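Local structure of putative xanthine dehydrogenase YAGS fad-binding subunit (Escherichia coli, 5G5G) at residues Thr208-Leu220 and Gly496-Trp510. The protein binds a pterin cytosine dinucleotide molybdenum cofactor and probably serves as the catalytic subunit of a periplasmic aldehyde oxidase. Residues are numbered along the deposited sequence; the frame is centred on the assembly and turned at random.
With MCN (pterin cytosine dinucleotide), chain Y; MOS (dioxothiomolybdenum(VI) ion), chain Z.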
ATOM      1  N   THR C 208       1.708  -9.340  18.601  1.00 11.80           N
ATOM      2  CA  THR C 208       1.172  -9.499  17.258  1.00 11.92           C
ATOM      3  C   THR C 208       0.754  -8.151  16.690  1.00 11.21           C
ATOM      4  O   THR C 208       0.956  -7.101  17.334  1.00 10.90           O
ATOM      5  CB  THR C 208      -0.024 -10.521  17.287  1.00 12.25           C
ATOM      6  OG1 THR C 208      -0.416 -10.921  15.959  1.00 12.17           O
ATOM      7  CG2 THR C 208      -1.197  -9.922  18.025  1.00 12.57           C
ATOM      8  N   SER C 209       0.200  -8.199  15.468  1.00 10.93           N
ATOM      9  CA  SER C 209      -0.284  -7.032  14.750  1.00 11.49           C
ATOM     10  C   SER C 209      -1.769  -7.327  14.455  1.00 11.87           C
ATOM     11  O   SER C 209      -2.073  -8.136  13.594  1.00 12.25           O
ATOM     12  CB  SER C 209       0.536  -6.814  13.458  1.00 11.67           C
ATOM     13  OG  SER C 209       0.191  -5.579  12.844  1.00 11.85           O
ATOM     14  N   ASN C 210      -2.665  -6.788  15.298  1.00 11.64           N
ATOM     15  CA  ASN C 210      -4.057  -7.185  15.254  1.00 11.63           C
ATOM     16  C   ASN C 210      -4.925  -6.007  15.713  1.00 11.61           C
ATOM     17  O   ASN C 210      -4.610  -5.385  16.710  1.00 12.21           O
ATOM     18  CB  ASN C 210      -4.279  -8.439  16.102  1.00 12.06           C
ATOM     19  CG  ASN C 210      -5.614  -9.106  15.818  1.00 12.71           C
ATOM     20  OD1 ASN C 210      -6.658  -8.523  16.062  1.00 13.50           O
ATOM     21  ND2 ASN C 210      -5.594 -10.301  15.241  1.00 12.96           N
ATOM     22  N   GLN C 211      -6.032  -5.773  15.008  1.00 10.95           N
ATOM     23  CA  GLN C 211      -6.951  -4.679  15.278  1.00 10.93           C
ATOM     24  C   GLN C 211      -7.896  -4.981  16.466  1.00 11.89           C
ATOM     25  O   GLN C 211      -8.497  -4.033  17.020  1.00 11.72           O
ATOM     26  CB  GLN C 211      -7.820  -4.417  14.042  1.00 10.59           C
ATOM     27  CG  GLN C 211      -7.059  -3.977  12.785  1.00 10.53           C
ATOM     28  CD  GLN C 211      -7.879  -3.836  11.523  1.00 10.68           C
ATOM     29  OE1 GLN C 211      -7.473  -4.240  10.428  1.00 10.08           O
ATOM     30  NE2 GLN C 211      -9.075  -3.265  11.674  1.00 11.89           N
ATOM     31  N   MET C 212      -8.080  -6.254  16.792  1.00 12.27           N
ATOM     32  CA  MET C 212      -9.171  -6.725  17.680  1.00 13.16           C
ATOM     33  C   MET C 212      -8.619  -7.691  18.702  1.00 13.43           C
ATOM     34  O   MET C 212      -8.516  -8.884  18.441  1.00 12.72           O
ATOM     35  CB  MET C 212     -10.250  -7.412  16.849  1.00 14.81           C
ATOM     36  CG  MET C 212     -10.966  -6.536  15.840  1.00 15.79           C
ATOM     37  SD  MET C 212     -12.123  -5.494  16.775  1.00 19.89           S
ATOM     38  CE  MET C 212     -12.992  -4.628  15.538  1.00 20.99           C
ATOM     39  N   ILE C 213      -8.175  -7.159  19.837  1.00 13.20           N
ATOM     40  CA  ILE C 213      -7.351  -7.889  20.805  1.00 13.54           C
ATOM     41  C   ILE C 213      -8.175  -9.022  21.370  1.00 13.96           C
ATOM     42  O   ILE C 213      -7.691 -10.159  21.466  1.00 13.41           O
ATOM     43  CB  ILE C 213      -6.859  -6.988  21.957  1.00 14.24           C
ATOM     44  CG1 ILE C 213      -5.860  -5.918  21.458  1.00 15.29           C
ATOM     45  CG2 ILE C 213      -6.240  -7.789  23.116  1.00 15.13           C
ATOM     46  CD1 ILE C 213      -4.508  -6.505  21.012  1.00 16.42           C
ATOM     47  N   ASP C 214      -9.423  -8.720  21.745  1.00 14.36           N
ATOM     48  CA  ASP C 214     -10.216  -9.780  22.412  1.00 15.94           C
ATOM     49  C   ASP C 214     -10.592 -10.902  21.436  1.00 15.91           C
ATOM     50  O   ASP C 214     -10.556 -12.078  21.814  1.00 16.80           O
ATOM     51  CB  ASP C 214     -11.459  -9.209  23.083  1.00 16.83           C
ATOM     52  CG  ASP C 214     -12.135 -10.219  23.988  1.00 18.60           C
ATOM     53  OD1 ASP C 214     -11.525 -10.727  24.950  1.00 19.09           O
ATOM     54  OD2 ASP C 214     -13.332 -10.433  23.752  1.00 19.39           O
ATOM     55  N   TRP C 215     -10.936 -10.566  20.192  1.00 15.39           N
ATOM     56  CA  TRP C 215     -11.276 -11.586  19.190  1.00 15.43           C
ATOM     57  C   TRP C 215     -10.045 -12.439  18.945  1.00 15.83           C
ATOM     58  O   TRP C 215     -10.154 -13.656  18.804  1.00 15.65           O
ATOM     59  CB  TRP C 215     -11.639 -10.972  17.851  1.00 15.81           C
ATOM     60  CG  TRP C 215     -12.975 -10.265  17.819  1.00 16.79           C
ATOM     61  CD1 TRP C 215     -13.899 -10.160  18.823  1.00 18.60           C
ATOM     62  CD2 TRP C 215     -13.516  -9.619  16.680  1.00 17.34           C
ATOM     63  NE1 TRP C 215     -14.994  -9.403  18.365  1.00 19.24           N
ATOM     64  CE2 TRP C 215     -14.789  -9.110  17.036  1.00 18.05           C
ATOM     65  CE3 TRP C 215     -13.041  -9.407  15.384  1.00 16.74           C
ATOM     66  CZ2 TRP C 215     -15.605  -8.435  16.116  1.00 18.12           C
ATOM     67  CZ3 TRP C 215     -13.855  -8.740  14.473  1.00 17.07           C
ATOM     68  CH2 TRP C 215     -15.101  -8.224  14.858  1.00 17.10           C
ATOM     69  N   CYS C 216      -8.889 -11.787  18.849  1.00 14.77           N
ATOM     70  CA  CYS C 216      -7.603 -12.546  18.653  1.00 15.14           C
ATOM     71  C   CYS C 216      -7.411 -13.565  19.748  1.00 15.35           C
ATOM     72  O   CYS C 216      -7.120 -14.747  19.499  1.00 15.13           O
ATOM     73  CB  CYS C 216      -6.427 -11.570  18.616  1.00 14.89           C
ATOM     74  SG  CYS C 216      -4.802 -12.326  18.301  1.00 16.99           S
ATOM     75  N   ARG C 217      -7.552 -13.123  20.985  1.00 15.11           N
ATOM     76  CA  ARG C 217      -7.351 -14.004  22.113  1.00 16.89           C
ATOM     77  C   ARG C 217      -8.295 -15.230  22.082  1.00 17.23           C
ATOM     78  O   ARG C 217      -7.879 -16.402  22.240  1.00 16.69           O
ATOM     79  CB  ARG C 217      -7.556 -13.224  23.391  1.00 18.22           C
ATOM     80  CG  ARG C 217      -7.093 -13.931  24.637  1.00 21.16           C
ATOM     81  CD  ARG C 217      -7.555 -13.128  25.810  1.00 24.23           C
ATOM     82  NE  ARG C 217      -7.403 -13.823  27.052  1.00 27.84           N
ATOM     83  CZ  ARG C 217      -8.060 -13.526  28.163  1.00 32.61           C
ATOM     84  NH1 ARG C 217      -8.963 -12.550  28.176  1.00 34.76           N
ATOM     85  NH2 ARG C 217      -7.828 -14.240  29.256  1.00 35.07           N
ATOM     86  N   THR C 218      -9.576 -14.957  21.846  1.00 17.08           N
ATOM     87  CA  THR C 218     -10.566 -16.019  21.828  1.00 17.81           C
ATOM     88  C   THR C 218     -10.322 -16.993  20.677  1.00 17.52           C
ATOM     89  O   THR C 218     -10.395 -18.206  20.867  1.00 17.22           O
ATOM     90  CB  THR C 218     -11.972 -15.449  21.722  1.00 19.06           C
ATOM     91  OG1 THR C 218     -12.210 -14.690  22.899  1.00 19.43           O
ATOM     92  CG2 THR C 218     -12.996 -16.549  21.610  1.00 20.22           C
ATOM     93  N   ASP C 219     -10.069 -16.435  19.499  1.00 17.29           N
ATOM     94  CA  ASP C 219      -9.913 -17.229  18.276  1.00 17.84           C
ATOM     95  C   ASP C 219      -8.639 -18.025  18.333  1.00 16.90           C
ATOM     96  O   ASP C 219      -8.615 -19.184  17.863  1.00 16.75           O
ATOM     97  CB  ASP C 219      -9.993 -16.360  17.026  1.00 18.04           C
ATOM     98  CG  ASP C 219     -11.405 -15.771  16.831  1.00 20.58           C
ATOM     99  OD1 ASP C 219     -12.324 -16.259  17.520  1.00 23.04           O
ATOM    100  OD2 ASP C 219     -11.631 -14.847  16.024  1.00 20.90           O
ATOM    101  N   LEU C 220      -7.584 -17.430  18.868  1.00 16.00           N
ATOM    102  CA  LEU C 220      -6.289 -18.194  18.951  1.00 16.08           C
ATOM    103  C   LEU C 220      -6.450 -19.357  19.938  1.00 17.38           C
ATOM    104  O   LEU C 220      -6.023 -20.494  19.677  1.00 17.16           O
ATOM    105  CB  LEU C 220      -5.143 -17.301  19.390  1.00 16.06           C
ATOM    106  CG  LEU C 220      -3.772 -17.973  19.455  1.00 16.05           C
ATOM    107  CD1 LEU C 220      -3.439 -18.695  18.165  1.00 15.97           C
ATOM    108  CD2 LEU C 220      -2.703 -16.956  19.789  1.00 16.57           C
ATOM    109  N   GLY C 496      -3.976  -1.997  23.755  1.00 12.54           N
ATOM    110  CA  GLY C 496      -3.677  -3.165  22.954  1.00 13.58           C
ATOM    111  C   GLY C 496      -3.092  -4.335  23.721  1.00 13.98           C
ATOM    112  O   GLY C 496      -2.151  -4.951  23.257  1.00 16.44           O
ATOM    113  N   ASP C 497      -3.582  -4.625  24.887  1.00 14.39           N
ATOM    114  CA  ASP C 497      -3.080  -5.709  25.707  1.00 14.56           C
ATOM    115  C   ASP C 497      -4.305  -6.355  26.346  1.00 14.80           C
ATOM    116  O   ASP C 497      -5.175  -5.669  26.953  1.00 14.36           O
ATOM    117  CB  ASP C 497      -2.115  -5.129  26.733  1.00 16.07           C
ATOM    118  CG  ASP C 497      -1.328  -6.194  27.516  1.00 18.46           C
ATOM    119  OD1 ASP C 497      -1.912  -7.230  27.969  1.00 19.16           O
ATOM    120  OD2 ASP C 497      -0.139  -5.891  27.814  1.00 19.69           O
ATOM    121  N   SER C 498      -4.423  -7.684  26.194  1.00 14.30           N
ATOM    122  CA  SER C 498      -5.571  -8.410  26.769  1.00 15.01           C
ATOM    123  C   SER C 498      -5.567  -8.448  28.291  1.00 15.97           C
ATOM    124  O   SER C 498      -6.576  -8.871  28.909  1.00 16.55           O
ATOM    125  CB  SER C 498      -5.717  -9.817  26.185  1.00 15.19           C
ATOM    126  OG  SER C 498      -4.602 -10.623  26.541  1.00 14.37           O
ATOM    127  N   SER C 499      -4.501  -7.993  28.934  1.00 16.99           N
ATOM    128  CA  SER C 499      -4.579  -7.805  30.377  1.00 18.56           C
ATOM    129  C   SER C 499      -5.429  -6.561  30.774  1.00 18.27           C
ATOM    130  O   SER C 499      -5.806  -6.425  31.921  1.00 18.53           O
ATOM    131  CB  SER C 499      -3.198  -7.873  31.032  1.00 20.91           C
ATOM    132  OG  SER C 499      -2.450  -6.711  30.819  1.00 22.84           O
ATOM    133  N   PHE C 500      -5.842  -5.746  29.807  1.00 17.32           N
ATOM    134  CA  PHE C 500      -6.654  -4.560  30.089  1.00 16.94           C
ATOM    135  C   PHE C 500      -8.113  -4.840  29.787  1.00 17.12           C
ATOM    136  O   PHE C 500      -8.442  -5.813  29.130  1.00 17.32           O
ATOM    137  CB  PHE C 500      -6.204  -3.417  29.182  1.00 16.74           C
ATOM    138  CG  PHE C 500      -4.762  -3.008  29.347  1.00 16.41           C
ATOM    139  CD1 PHE C 500      -4.060  -3.197  30.567  1.00 17.37           C
ATOM    140  CD2 PHE C 500      -4.127  -2.381  28.292  1.00 16.19           C
ATOM    141  CE1 PHE C 500      -2.744  -2.801  30.695  1.00 17.91           C
ATOM    142  CE2 PHE C 500      -2.819  -2.001  28.424  1.00 16.61           C
ATOM    143  CZ  PHE C 500      -2.127  -2.201  29.605  1.00 17.19           C
ATOM    144  N   PRO C 501      -9.012  -3.936  30.181  1.00 16.60           N
ATOM    145  CA  PRO C 501     -10.416  -4.227  29.925  1.00 16.56           C
ATOM    146  C   PRO C 501     -10.792  -4.323  28.470  1.00 15.77           C
ATOM    147  O   PRO C 501     -10.142  -3.704  27.607  1.00 15.86           O
ATOM    148  CB  PRO C 501     -11.138  -3.021  30.575  1.00 16.86           C
ATOM    149  CG  PRO C 501     -10.272  -2.690  31.732  1.00 17.62           C
ATOM    150  CD  PRO C 501      -8.858  -2.885  31.200  1.00 17.17           C
ATOM    151  N   VAL C 502     -11.821  -5.106  28.195  1.00 15.77           N
ATOM    152  CA  VAL C 502     -12.274  -5.343  26.827  1.00 15.36           C
ATOM    153  C   VAL C 502     -12.974  -4.120  26.208  1.00 15.28           C
ATOM    154  O   VAL C 502     -14.045  -3.655  26.687  1.00 15.91           O
ATOM    155  CB  VAL C 502     -13.208  -6.567  26.760  1.00 15.63           C
ATOM    156  CG1 VAL C 502     -13.729  -6.797  25.343  1.00 15.20           C
ATOM    157  CG2 VAL C 502     -12.460  -7.821  27.252  1.00 16.30           C
ATOM    158  N   SER C 503     -12.358  -3.582  25.166  1.00 14.60           N
ATOM    159  CA  SER C 503     -12.989  -2.590  24.291  1.00 14.55           C
ATOM    160  C   SER C 503     -13.682  -3.225  23.093  1.00 14.28           C
ATOM    161  O   SER C 503     -13.564  -4.431  22.858  1.00 14.34           O
ATOM    162  CB  SER C 503     -11.905  -1.631  23.778  1.00 14.11           C
ATOM    163  OG  SER C 503     -11.190  -2.221  22.722  1.00 14.15           O
ATOM    164  N   ALA C 504     -14.316  -2.394  22.282  1.00 13.87           N
ATOM    165  CA  ALA C 504     -14.889  -2.879  21.020  1.00 13.86           C
ATOM    166  C   ALA C 504     -13.857  -3.071  19.902  1.00 13.61           C
ATOM    167  O   ALA C 504     -14.204  -3.609  18.857  1.00 14.11           O
ATOM    168  CB  ALA C 504     -16.003  -1.976  20.530  1.00 13.76           C
ATOM    169  N   GLY C 505     -12.612  -2.670  20.137  1.00 13.45           N
ATOM    170  CA  GLY C 505     -11.570  -2.730  19.123  1.00 13.22           C
ATOM    171  C   GLY C 505     -11.701  -1.757  17.972  1.00 12.89           C
ATOM    172  O   GLY C 505     -12.593  -0.899  17.954  1.00 13.43           O
ATOM    173  N   SER C 506     -10.794  -1.898  17.015  1.00 12.19           N
ATOM    174  CA  SER C 506     -10.777  -1.048  15.824  1.00 11.92           C
ATOM    175  C   SER C 506     -11.424  -1.741  14.636  1.00 11.52           C
ATOM    176  O   SER C 506     -10.812  -2.541  13.973  1.00 11.86           O
ATOM    177  CB  SER C 506      -9.383  -0.669  15.476  1.00 11.51           C
ATOM    178  OG  SER C 506      -8.757   0.119  16.459  1.00 12.16           O
ATOM    179  N   GLY C 507     -12.651  -1.369  14.330  1.00 11.30           N
ATOM    180  CA  GLY C 507     -13.382  -1.989  13.285  1.00 11.25           C
ATOM    181  C   GLY C 507     -14.729  -1.291  13.164  1.00 11.68           C
ATOM    182  O   GLY C 507     -15.173  -0.643  14.119  1.00 11.61           O
ATOM    183  N   GLY C 508     -15.320  -1.392  11.975  1.00 12.01           N
ATOM    184  CA  GLY C 508     -16.664  -0.865  11.697  1.00 12.16           C
ATOM    185  C   GLY C 508     -16.841   0.628  11.919  1.00 11.83           C
ATOM    186  O   GLY C 508     -17.993   1.122  12.120  1.00 11.67           O
ATOM    187  N   GLN C 509     -15.719   1.336  11.918  1.00 11.81           N
ATOM    188  CA  GLN C 509     -15.588   2.716  12.426  1.00 11.67           C
ATOM    189  C   GLN C 509     -16.359   2.970  13.703  1.00 11.87           C
ATOM    190  O   GLN C 509     -16.983   4.019  13.850  1.00 11.99           O
ATOM    191  CB  GLN C 509     -15.860   3.779  11.339  1.00 11.23           C
ATOM    192  CG  GLN C 509     -17.270   3.870  10.738  1.00 11.29           C
ATOM    193  CD  GLN C 509     -17.488   5.100   9.905  1.00 11.78           C
ATOM    194  OE1 GLN C 509     -16.600   5.626   9.253  1.00 10.33           O
ATOM    195  NE2 GLN C 509     -18.725   5.562   9.892  1.00 11.83           N
ATOM    196  N   TRP C 510     -16.403   2.003  14.604  1.00 12.28           N
ATOM    197  CA  TRP C 510     -17.052   2.204  15.912  1.00 12.61           C
ATOM    198  C   TRP C 510     -16.012   2.499  16.992  1.00 12.47           C
ATOM    199  O   TRP C 510     -16.369   2.777  18.141  1.00 12.11           O
ATOM    200  CB  TRP C 510     -17.930   1.030  16.349  1.00 14.27           C
ATOM    201  CG  TRP C 510     -17.207  -0.307  16.489  1.00 15.42           C
ATOM    202  CD1 TRP C 510     -16.075  -0.578  17.233  1.00 16.10           C
ATOM    203  CD2 TRP C 510     -17.588  -1.542  15.889  1.00 17.61           C
ATOM    204  NE1 TRP C 510     -15.729  -1.910  17.101  1.00 16.66           N
ATOM    205  CE2 TRP C 510     -16.646  -2.522  16.297  1.00 18.87           C
ATOM    206  CE3 TRP C 510     -18.595  -1.911  14.976  1.00 20.74           C
ATOM    207  CZ2 TRP C 510     -16.681  -3.854  15.821  1.00 21.76           C
ATOM    208  CZ3 TRP C 510     -18.664  -3.286  14.522  1.00 22.94           C
ATOM    209  CH2 TRP C 510     -17.710  -4.219  14.957  1.00 23.84           C
TER
HETATM  210  N1  MCN Y 921     -12.087  10.462  14.946  1.00 10.61           N
HETATM  211  C2  MCN Y 921     -12.205  11.765  15.611  1.00 10.31           C
HETATM  212  N3  MCN Y 921     -13.709  11.915  15.836  1.00 10.44           N
HETATM  213  C4  MCN Y 921     -14.759  11.208  15.453  1.00 10.65           C
HETATM  214  C5  MCN Y 921     -14.366   9.867  14.897  1.00 10.58           C
HETATM  215  C6  MCN Y 921     -13.120   9.615  14.622  1.00 10.31           C
HETATM  216  O2  MCN Y 921     -11.418  12.490  15.932  1.00 10.67           O
HETATM  217  N4  MCN Y 921     -16.009  11.478  15.584  1.00 10.72           N
HETATM  218  C1' MCN Y 921     -10.730  10.234  14.474  1.00 10.98           C
HETATM  219  C2D MCN Y 921      -9.767   9.818  15.648  1.00 11.03           C
HETATM  220  O2' MCN Y 921      -8.428  10.181  15.321  1.00 11.43           O
HETATM  221  C3' MCN Y 921      -9.970   8.389  15.592  1.00 11.03           C
HETATM  222  C4D MCN Y 921     -10.066   7.874  14.086  1.00 10.70           C
HETATM  223  O4D MCN Y 921     -10.716   9.130  13.560  1.00 10.68           O
HETATM  224  O3' MCN Y 921      -8.971   7.512  16.227  1.00 10.71           O
HETATM  225  C5' MCN Y 921     -10.859   6.788  13.652  1.00 10.12           C
HETATM  226  O5' MCN Y 921     -11.969   6.531  14.480  1.00  9.80           O
HETATM  227  PA  MCN Y 921     -13.119   5.654  13.922  1.00  9.99           P
HETATM  228  O1A MCN Y 921     -13.996   5.272  15.114  1.00 10.68           O
HETATM  229  O2A MCN Y 921     -13.706   6.283  12.707  1.00 11.05           O
HETATM  230  O3A MCN Y 921     -12.338   4.257  13.394  1.00 10.74           O
HETATM  231  PB  MCN Y 921     -11.943   3.059  14.347  1.00 10.73           P
HETATM  232  O1B MCN Y 921     -13.054   2.106  14.452  1.00 10.42           O
HETATM  233  O2B MCN Y 921     -11.313   3.594  15.591  1.00 11.19           O
HETATM  234  O3B MCN Y 921     -10.746   2.497  13.497  1.00 10.06           O
HETATM  235  C10 MCN Y 921     -11.026   1.541  12.388  1.00  9.75           C
HETATM  236  C9' MCN Y 921     -10.989   2.161  11.036  1.00  9.77           C
HETATM  237  C8' MCN Y 921     -11.459   1.012   9.988  1.00  9.95           C
HETATM  238  S8' MCN Y 921     -12.775   0.031  10.325  1.00  9.98           S
HETATM  239  C7' MCN Y 921     -10.674   0.802   9.050  1.00  9.79           C
HETATM  240  S7' MCN Y 921     -10.913  -0.553   7.908  1.00  9.88           S
HETATM  241  C6' MCN Y 921      -9.568   1.812   8.616  1.00  9.78           C
HETATM  242  C7  MCN Y 921      -9.815   3.118   9.511  1.00  9.15           C
HETATM  243  O9' MCN Y 921      -9.854   2.835  10.851  1.00  9.76           O
HETATM  244  N5' MCN Y 921      -8.265   1.134   9.127  1.00  9.12           N
HETATM  245  C4A MCN Y 921      -7.028   1.971   9.243  1.00  9.51           C
HETATM  246  N8' MCN Y 921      -8.641   3.995   9.317  1.00  9.39           N
HETATM  247  C4B MCN Y 921      -7.392   3.488   9.396  1.00  9.53           C
HETATM  248  N1' MCN Y 921      -6.315   4.373   9.370  1.00  9.54           N
HETATM  249  C2' MCN Y 921      -5.009   3.979   9.683  1.00 10.12           C
HETATM  250  N2' MCN Y 921      -4.038   4.758   9.647  1.00  9.93           N
HETATM  251  N3' MCN Y 921      -4.771   2.641   9.526  1.00  9.78           N
HETATM  252  C4' MCN Y 921      -5.642   1.564   9.516  1.00 10.23           C
HETATM  253  O4' MCN Y 921      -5.509   0.327   9.452  1.00  9.07           O
HETATM  254 MO   MOS Z 922     -12.492  -1.854   8.975  1.00 12.91          MO
HETATM  255  S   MOS Z 922     -12.920  -3.162   7.110  0.60 14.31           S
HETATM  256  O1  MOS Z 922     -11.443  -3.042   9.801  1.00 12.77           O
HETATM  257  O2  MOS Z 922     -14.419  -2.530   9.443  1.00 14.52           O
HETATM  258  O   HOH W   1     -11.002  -5.923  22.071  1.00 16.99           O
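Gln211 NE2 is shared by two acceptors: it donates to Ser506 O at 3.0 Å, nearly in the plane of its own amide, and to the molybdenum oxo ligand MOS O1, also at 3.0 Å. The chain runs extended beyond CG (chi2 175°), which carries the amide out to that oxygen. Ser506 N returns an almost straight bond (171°) to Gln211 O; Thr466 also binds Gln211 O and holds the Ser506 hydroxyl. With an alanine in place of Gln211, MOS O1 would probably lose this donor and Ser506 O its amide partner. Beside this clasp, Met212, the N-cap of helix 213-224, bends at chi2 (-76°) and lays CE 3.5 Å from Gly507 CA and against CZ2 of Trp510, while its sulfur lies against Gly505; neither glycine has a side chain. Farther along, Ile213 CG2 and Arg217 CD pack on Ser498 CB, and one water bridges Asp214 N and Ser503 O. Gly508 N donates to MOS O2 at 2.9 Å. Each segment thus offers an N-H to a different oxygen of a molybdenum held by the pterin's two sulfurs, consistent with the xanthine oxidase family's use of second-shell donors to orient metal-bound oxygens.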